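Local coordinates for uncharacterized protein (Bacteroides caccae, PDB 3NO2), which is of unknown function but folds as a six-bladed beta-propeller and belongs to a family of Mal s 1 allergenic protein-like sequences, at residues A93-P98 with H124-Q129. Numbering follows the deposited sequence.
Sequences AWCGHP and HAQFRQ
Cys-95 and Gln-126 supply the closest pair of CA atoms, 6.1 Å apart, where strand 90-95 runs into its turn and meets the segment leading from a 3-10 turn toward strand 131-132. The Gln-126 amide reads both polar groups of Gly-96. Its OE1 accepts from Gly-96 N at 3.0 Å, while NE2 donates to Gly-96 O with an N-H...O angle of 160°. An extended chain beyond CG carries the amide to this backbone. Both ends have second partners: OE1 is bonded to Ser-99 OG and NE2 to Ile-120 O. The His-97 ring stands steeply against the amide, the planes 81° apart, with CE1 3.6 Å from Gln-126 NE2; its ND1 bonds to Glu-117 OE1 and its NE2 to the backbone O of Glu-121. Cys-95 SG sits over the centre of the Phe-127 ring, 3.6 Å from the centroid and 5° off the normal, a sulfur-aromatic contact, and also accepts a long hydrogen bond from Phe-127 N at 3.5 Å. Cys-95 SG comes nearer still to Phe-127 O, a close approach at 3.1 Å. The ring's far end reaches the preceding strand residues: CE1 packs on Ala-93 CB at 3.8 Å, and CZ lies 3.3 Å from Trp-94 O. Within 124-129, Arg-128 NH1 and NH2 both donate to His-124 O, and NH1 also to Phe-127 O, cross-linking residues 124-128. Val-140 and Leu-142 of strand 138-142 also touch Phe-127, so the ring bridges neighbouring four-stranded blades of the propeller. The chemistry implies a buried junction with two parts: a paired amide-backbone grip that fixes the rotation of the Gln-126 amide and satisfies Gly-96, and a sulfur that meets the N-H and the ring face of the same residue, Phe-127.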
loop_
_atom_site.group_PDB
_atom_site.type_symbol
_atom_site.label_atom_id
_atom_site.label_comp_id
_atom_site.label_asym_id
_atom_site.label_seq_id
_atom_site.Cartn_x
_atom_site.Cartn_y
_atom_site.Cartn_z
ATOM N N ALA A 93 1.638 6.163 -9.465
ATOM C CA ALA A 93 2.060 5.309 -10.566
ATOM C C ALA A 93 0.891 4.520 -11.136
ATOM O O ALA A 93 0.021 4.088 -10.379
ATOM C CB ALA A 93 3.204 4.327 -10.155
ATOM N N TRP A 94 0.939 4.289 -12.451
ATOM C CA TRP A 94 -0.035 3.468 -13.125
ATOM C C TRP A 94 0.586 2.279 -13.828
ATOM O O TRP A 94 1.636 2.343 -14.472
ATOM C CB TRP A 94 -0.946 4.274 -14.064
ATOM C CG TRP A 94 -0.375 4.838 -15.320
ATOM C CD1 TRP A 94 0.006 4.182 -16.453
ATOM C CD2 TRP A 94 -0.187 6.238 -15.598
ATOM N NE1 TRP A 94 0.424 5.073 -17.406
ATOM C CE2 TRP A 94 0.296 6.341 -16.908
ATOM C CE3 TRP A 94 -0.410 7.396 -14.863
ATOM C CZ2 TRP A 94 0.578 7.580 -17.498
ATOM C CZ3 TRP A 94 -0.151 8.646 -15.473
ATOM C CH2 TRP A 94 0.354 8.697 -16.758
ATOM N N CYS A 95 -0.121 1.156 -13.708
ATOM C CA CYS A 95 0.102 -0.030 -14.501
ATOM C C CYS A 95 -0.329 0.227 -15.919
ATOM O O CYS A 95 -1.348 0.900 -16.148
ATOM C CB CYS A 95 -0.715 -1.191 -13.938
ATOM S SG CYS A 95 -0.380 -1.466 -12.146
ATOM N N GLY A 96 0.421 -0.283 -16.875
ATOM C CA GLY A 96 0.074 -0.092 -18.288
ATOM C C GLY A 96 1.236 -0.448 -19.179
ATOM O O GLY A 96 2.088 -1.298 -18.847
ATOM N N HIS A 97 1.270 0.214 -20.343
ATOM C CA HIS A 97 2.264 -0.050 -21.416
ATOM C C HIS A 97 2.632 1.280 -22.076
ATOM O O HIS A 97 2.002 1.659 -23.086
ATOM C CB HIS A 97 1.692 -1.040 -22.427
ATOM C CG HIS A 97 1.427 -2.371 -21.809
ATOM N ND1 HIS A 97 2.450 -3.172 -21.367
ATOM C CD2 HIS A 97 0.276 -3.016 -21.506
ATOM C CE1 HIS A 97 1.951 -4.250 -20.802
ATOM N NE2 HIS A 97 0.638 -4.187 -20.869
ATOM N N PRO A 98 3.558 2.031 -21.490
ATOM C CA PRO A 98 4.418 1.666 -20.374
ATOM C C PRO A 98 3.797 1.915 -19.007
ATOM O O PRO A 98 2.948 2.798 -18.824
ATOM C CB PRO A 98 5.620 2.589 -20.548
ATOM C CG PRO A 98 5.044 3.819 -21.149
ATOM C CD PRO A 98 3.978 3.308 -22.122
ATOM N N HIS A 124 -3.598 -4.943 -14.589
ATOM C CA HIS A 124 -3.987 -5.336 -13.269
ATOM C C HIS A 124 -3.005 -6.364 -12.646
ATOM O O HIS A 124 -2.974 -6.489 -11.435
ATOM C CB HIS A 124 -5.405 -5.968 -13.287
ATOM C CG HIS A 124 -6.107 -5.961 -11.992
ATOM N ND1 HIS A 124 -6.431 -4.795 -11.335
ATOM C CD2 HIS A 124 -6.638 -6.963 -11.253
ATOM C CE1 HIS A 124 -7.114 -5.088 -10.240
ATOM N NE2 HIS A 124 -7.276 -6.403 -10.174
ATOM N N ALA A 125 -2.292 -7.123 -13.472
ATOM C CA ALA A 125 -1.352 -8.128 -13.022
ATOM C C ALA A 125 0.042 -7.595 -12.796
ATOM O O ALA A 125 0.971 -8.381 -12.571
ATOM C CB ALA A 125 -1.329 -9.317 -14.038
ATOM N N GLN A 126 0.224 -6.282 -12.883
ATOM C CA GLN A 126 1.513 -5.626 -12.650
ATOM C C GLN A 126 1.689 -5.325 -11.163
ATOM O O GLN A 126 1.919 -6.236 -10.367
ATOM C CB GLN A 126 1.695 -4.403 -13.551
ATOM C CG GLN A 126 1.732 -4.797 -15.043
ATOM C CD GLN A 126 1.782 -3.611 -15.981
ATOM O OE1 GLN A 126 1.944 -2.465 -15.558
ATOM N NE2 GLN A 126 1.617 -3.873 -17.287
ATOM N N PHE A 127 1.561 -4.066 -10.743
ATOM C CA PHE A 127 1.888 -3.685 -9.378
ATOM C C PHE A 127 0.722 -3.029 -8.675
ATOM O O PHE A 127 -0.304 -2.636 -9.263
ATOM C CB PHE A 127 3.099 -2.762 -9.346
ATOM C CG PHE A 127 2.961 -1.531 -10.202
ATOM C CD1 PHE A 127 2.271 -0.407 -9.763
ATOM C CD2 PHE A 127 3.488 -1.524 -11.494
ATOM C CE1 PHE A 127 2.190 0.736 -10.591
ATOM C CE2 PHE A 127 3.405 -0.391 -12.278
ATOM C CZ PHE A 127 2.761 0.699 -11.809
ATOM N N ARG A 128 0.893 -2.879 -7.350
ATOM C CA ARG A 128 0.022 -2.057 -6.531
ATOM C C ARG A 128 0.848 -0.889 -5.991
ATOM O O ARG A 128 0.789 0.211 -6.593
ATOM C CB ARG A 128 -0.693 -2.879 -5.467
ATOM C CG ARG A 128 -1.619 -3.915 -6.078
ATOM C CD ARG A 128 -2.823 -3.298 -6.789
ATOM N NE ARG A 128 -3.675 -4.324 -7.407
ATOM C CZ ARG A 128 -3.503 -4.868 -8.589
ATOM N NH1 ARG A 128 -2.541 -4.477 -9.388
ATOM N NH2 ARG A 128 -4.281 -5.890 -8.946
ATOM N N GLN A 129 1.651 -1.059 -4.936
ATOM C CA GLN A 129 2.340 0.056 -4.288
ATOM C C GLN A 129 3.848 0.040 -4.576
ATOM O O GLN A 129 4.605 -0.706 -3.958
ATOM C CB GLN A 129 2.140 -0.004 -2.770
ATOM C CG GLN A 129 0.691 -0.053 -2.333
ATOM C CD GLN A 129 0.519 0.326 -0.856
ATOM O OE1 GLN A 129 1.467 0.286 -0.061
ATOM N NE2 GLN A 129 -0.704 0.674 -0.458
#